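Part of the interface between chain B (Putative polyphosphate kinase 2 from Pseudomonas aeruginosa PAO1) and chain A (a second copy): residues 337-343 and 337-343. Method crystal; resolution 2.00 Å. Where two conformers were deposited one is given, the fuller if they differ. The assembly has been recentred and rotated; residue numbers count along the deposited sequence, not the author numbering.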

# COMPACT_ATOMS: atom_id res chain seq x y z
N PRO B 337 -5.32 12.57 8.20
CA PRO B 337 -5.31 11.57 7.15
C PRO B 337 -4.99 12.09 5.74
O PRO B 337 -5.39 13.18 5.35
CB PRO B 337 -6.71 11.01 7.21
CG PRO B 337 -7.53 12.12 7.83
CD PRO B 337 -6.64 12.70 8.83
N THR B 338 -4.25 11.31 4.98
CA THR B 338 -3.98 11.62 3.58
C THR B 338 -5.19 11.28 2.69
O THR B 338 -6.14 10.64 3.12
CB THR B 338 -2.77 10.83 3.09
OG1 THR B 338 -3.02 9.44 3.28
CG2 THR B 338 -1.54 11.23 3.82
N GLU B 339 -5.15 11.77 1.46
CA GLU B 339 -6.18 11.56 0.48
C GLU B 339 -6.65 10.10 0.44
O GLU B 339 -7.84 9.83 0.60
CB GLU B 339 -5.66 12.03 -0.86
CG GLU B 339 -6.68 12.51 -1.76
CD GLU B 339 -6.17 12.67 -3.18
OE1 GLU B 339 -5.06 13.19 -3.34
OE2 GLU B 339 -6.91 12.28 -4.11
N GLU B 340 -5.73 9.16 0.26
CA GLU B 340 -6.07 7.75 0.16
C GLU B 340 -6.68 7.20 1.42
O GLU B 340 -7.58 6.38 1.35
CB GLU B 340 -4.89 6.90 -0.34
CG GLU B 340 -4.52 7.19 -1.86
CD GLU B 340 -3.34 6.35 -2.40
OE1 GLU B 340 -2.68 6.69 -3.43
OE2 GLU B 340 -3.07 5.30 -1.77
N GLU B 341 -6.24 7.69 2.58
CA GLU B 341 -6.85 7.32 3.85
C GLU B 341 -8.26 7.84 4.03
O GLU B 341 -9.09 7.20 4.69
CB GLU B 341 -5.95 7.79 5.01
CG GLU B 341 -4.57 7.15 4.99
CD GLU B 341 -3.59 7.75 6.02
OE1 GLU B 341 -3.70 8.92 6.42
OE2 GLU B 341 -2.72 6.99 6.42
N ARG B 342 -8.51 9.04 3.53
CA ARG B 342 -9.83 9.66 3.65
C ARG B 342 -10.84 9.00 2.76
O ARG B 342 -12.02 9.22 2.96
CB ARG B 342 -9.82 11.17 3.27
CG ARG B 342 -8.97 11.99 4.25
CD ARG B 342 -9.15 13.50 4.03
NE ARG B 342 -8.81 13.92 2.67
CZ ARG B 342 -7.61 14.33 2.24
NH1 ARG B 342 -6.55 14.37 3.04
NH2 ARG B 342 -7.45 14.73 0.98
N ALA B 343 -10.38 8.24 1.74
CA ALA B 343 -11.22 7.53 0.82
C ALA B 343 -11.68 6.18 1.37
O ALA B 343 -12.35 5.45 0.71
CB ALA B 343 -10.50 7.31 -0.52
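Chain A 337-343: PTEEERA

The two seven-residue stretches are copies, and residues 338 to 342 of each make the contact; its register pairs like with like. In each copy, an extended pair, Pro B337 and Thr B338 or Pro A337 and Thr A338, leads into a short helical turn: Thr B338 has phi/psi of -77/167 and Thr A338 has -75/173, after which residues 339 to 342 take helical values. The turn in chain A is a helix with Thr A338 at its N-cap position; the one in chain B is weakly bonded, although Arg B342 N still reaches Thr B338 O at 2.9 Å, as Arg A342 N does Thr A338 O. The two turns approach by their first residues. Glu B339 CA lies 5.6 Å from Glu A339 CA, and Glu B340 CA lies 7.0 Å from Glu A340 CA, while Ala B343 and Ala A343 lie out of reach. From residue 339 to 342 the turns run in roughly opposite directions, diverging from the shared contact.

At the centre, CB of Glu B339 packs 3.6 Å from CB of Glu A339. Each carboxylate then extends to the start of the other turn, where the backbone has an NH to offer: Glu A339 N donates to Glu B339 OE1 at 2.9 Å, and Glu B339 N donates to Glu A339 OE1 at 2.9 Å. Both side chains are t at chi1 and chi2. The same oxygens form long salt bridges, Glu B339 OE1 to Arg A342 NH1 at 3.7 Å and Arg B342 NH1 to Glu A339 OE1 at 3.6 Å. Two waters reinforce the second of these by donating to Glu A339 OE1 and accepting from the guanidinium of Arg B342, the bond from NH2 being weak.

The threonines supply the next layer. With chi1 in p, Thr A338 OG1 donates to Glu B340 OE1 at a very short 2.5 Å, and Thr B338 OG1 donates to Glu A340 OE1 at 2.6 Å. Glu B340 OE2 also lies 3.2 Å from Glu A340 OE2, two acceptors with no hydrogen bond between them; both have hydrogen-bond partners elsewhere in the structure.

Within each chain, Thr B338 N donates to Glu B341 OE1 and Thr A338 N to Glu A341 OE1, each at 2.8 Å. Arg B342 NH1 binds Pro B337 O at 2.8 Å; the equivalent bond from Arg A342 NH1 to Pro A337 O, at 3.1 Å, is weak. The design rule is reciprocity: Glu B339, Glu B340, Glu A339 and Glu A340 serve the other chain's donors, while Glu B341, Arg B342, Glu A341 and Arg A342 hold backbone N of 338 and O of 337 in their own.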

# COMPACT_ATOMS: atom_id res chain seq x y z
N PRO A 337 -2.33 12.13 -10.11
CA PRO A 337 -1.88 11.43 -8.92
C PRO A 337 -2.53 11.84 -7.58
O PRO A 337 -2.82 13.01 -7.36
CB PRO A 337 -0.39 11.71 -8.90
CG PRO A 337 -0.28 13.01 -9.66
CD PRO A 337 -1.23 12.84 -10.76
N THR A 338 -2.75 10.86 -6.70
CA THR A 338 -3.25 11.12 -5.35
C THR A 338 -2.09 11.68 -4.49
O THR A 338 -0.94 11.75 -4.94
CB THR A 338 -3.81 9.81 -4.73
OG1 THR A 338 -2.74 8.87 -4.62
CG2 THR A 338 -4.84 9.20 -5.58
N GLU A 339 -2.40 12.10 -3.29
CA GLU A 339 -1.43 12.68 -2.34
C GLU A 339 -0.21 11.77 -2.05
O GLU A 339 0.96 12.21 -2.05
CB GLU A 339 -2.20 13.04 -1.05
CG GLU A 339 -1.42 13.19 0.21
CD GLU A 339 -2.13 14.06 1.25
OE1 GLU A 339 -3.39 14.08 1.24
OE2 GLU A 339 -1.40 14.72 2.01
N GLU A 340 -0.51 10.49 -1.81
CA GLU A 340 0.51 9.48 -1.53
C GLU A 340 1.35 9.14 -2.75
O GLU A 340 2.48 8.68 -2.58
CB GLU A 340 -0.13 8.22 -0.91
CG GLU A 340 -0.32 8.34 0.60
CD GLU A 340 -1.12 7.20 1.27
OE1 GLU A 340 -1.64 7.48 2.35
OE2 GLU A 340 -1.21 6.06 0.74
N GLU A 341 0.80 9.33 -3.97
CA GLU A 341 1.55 9.22 -5.20
C GLU A 341 2.42 10.45 -5.49
O GLU A 341 3.53 10.32 -6.03
CB GLU A 341 0.64 9.03 -6.38
CG GLU A 341 -0.03 7.64 -6.32
CD GLU A 341 -1.17 7.50 -7.27
OE1 GLU A 341 -1.73 8.53 -7.78
OE2 GLU A 341 -1.55 6.33 -7.45
N ARG A 342 1.91 11.62 -5.13
CA ARG A 342 2.67 12.84 -5.33
C ARG A 342 3.92 12.95 -4.39
O ARG A 342 4.90 13.62 -4.72
CB ARG A 342 1.74 14.02 -5.15
CG ARG A 342 0.78 14.25 -6.33
CD ARG A 342 0.09 15.65 -6.25
NE ARG A 342 -0.45 15.92 -4.90
CZ ARG A 342 -1.72 15.71 -4.49
NH1 ARG A 342 -2.69 15.26 -5.30
NH2 ARG A 342 -2.05 16.00 -3.23
N ALA A 343 3.88 12.27 -3.24
CA ALA A 343 4.98 12.24 -2.25
C ALA A 343 6.09 11.30 -2.70
O ALA A 343 7.08 11.14 -1.99
CB ALA A 343 4.45 11.80 -0.91
O HOH W 1 -4.61 15.93 2.64
O HOH W 2 -4.50 16.16 0.11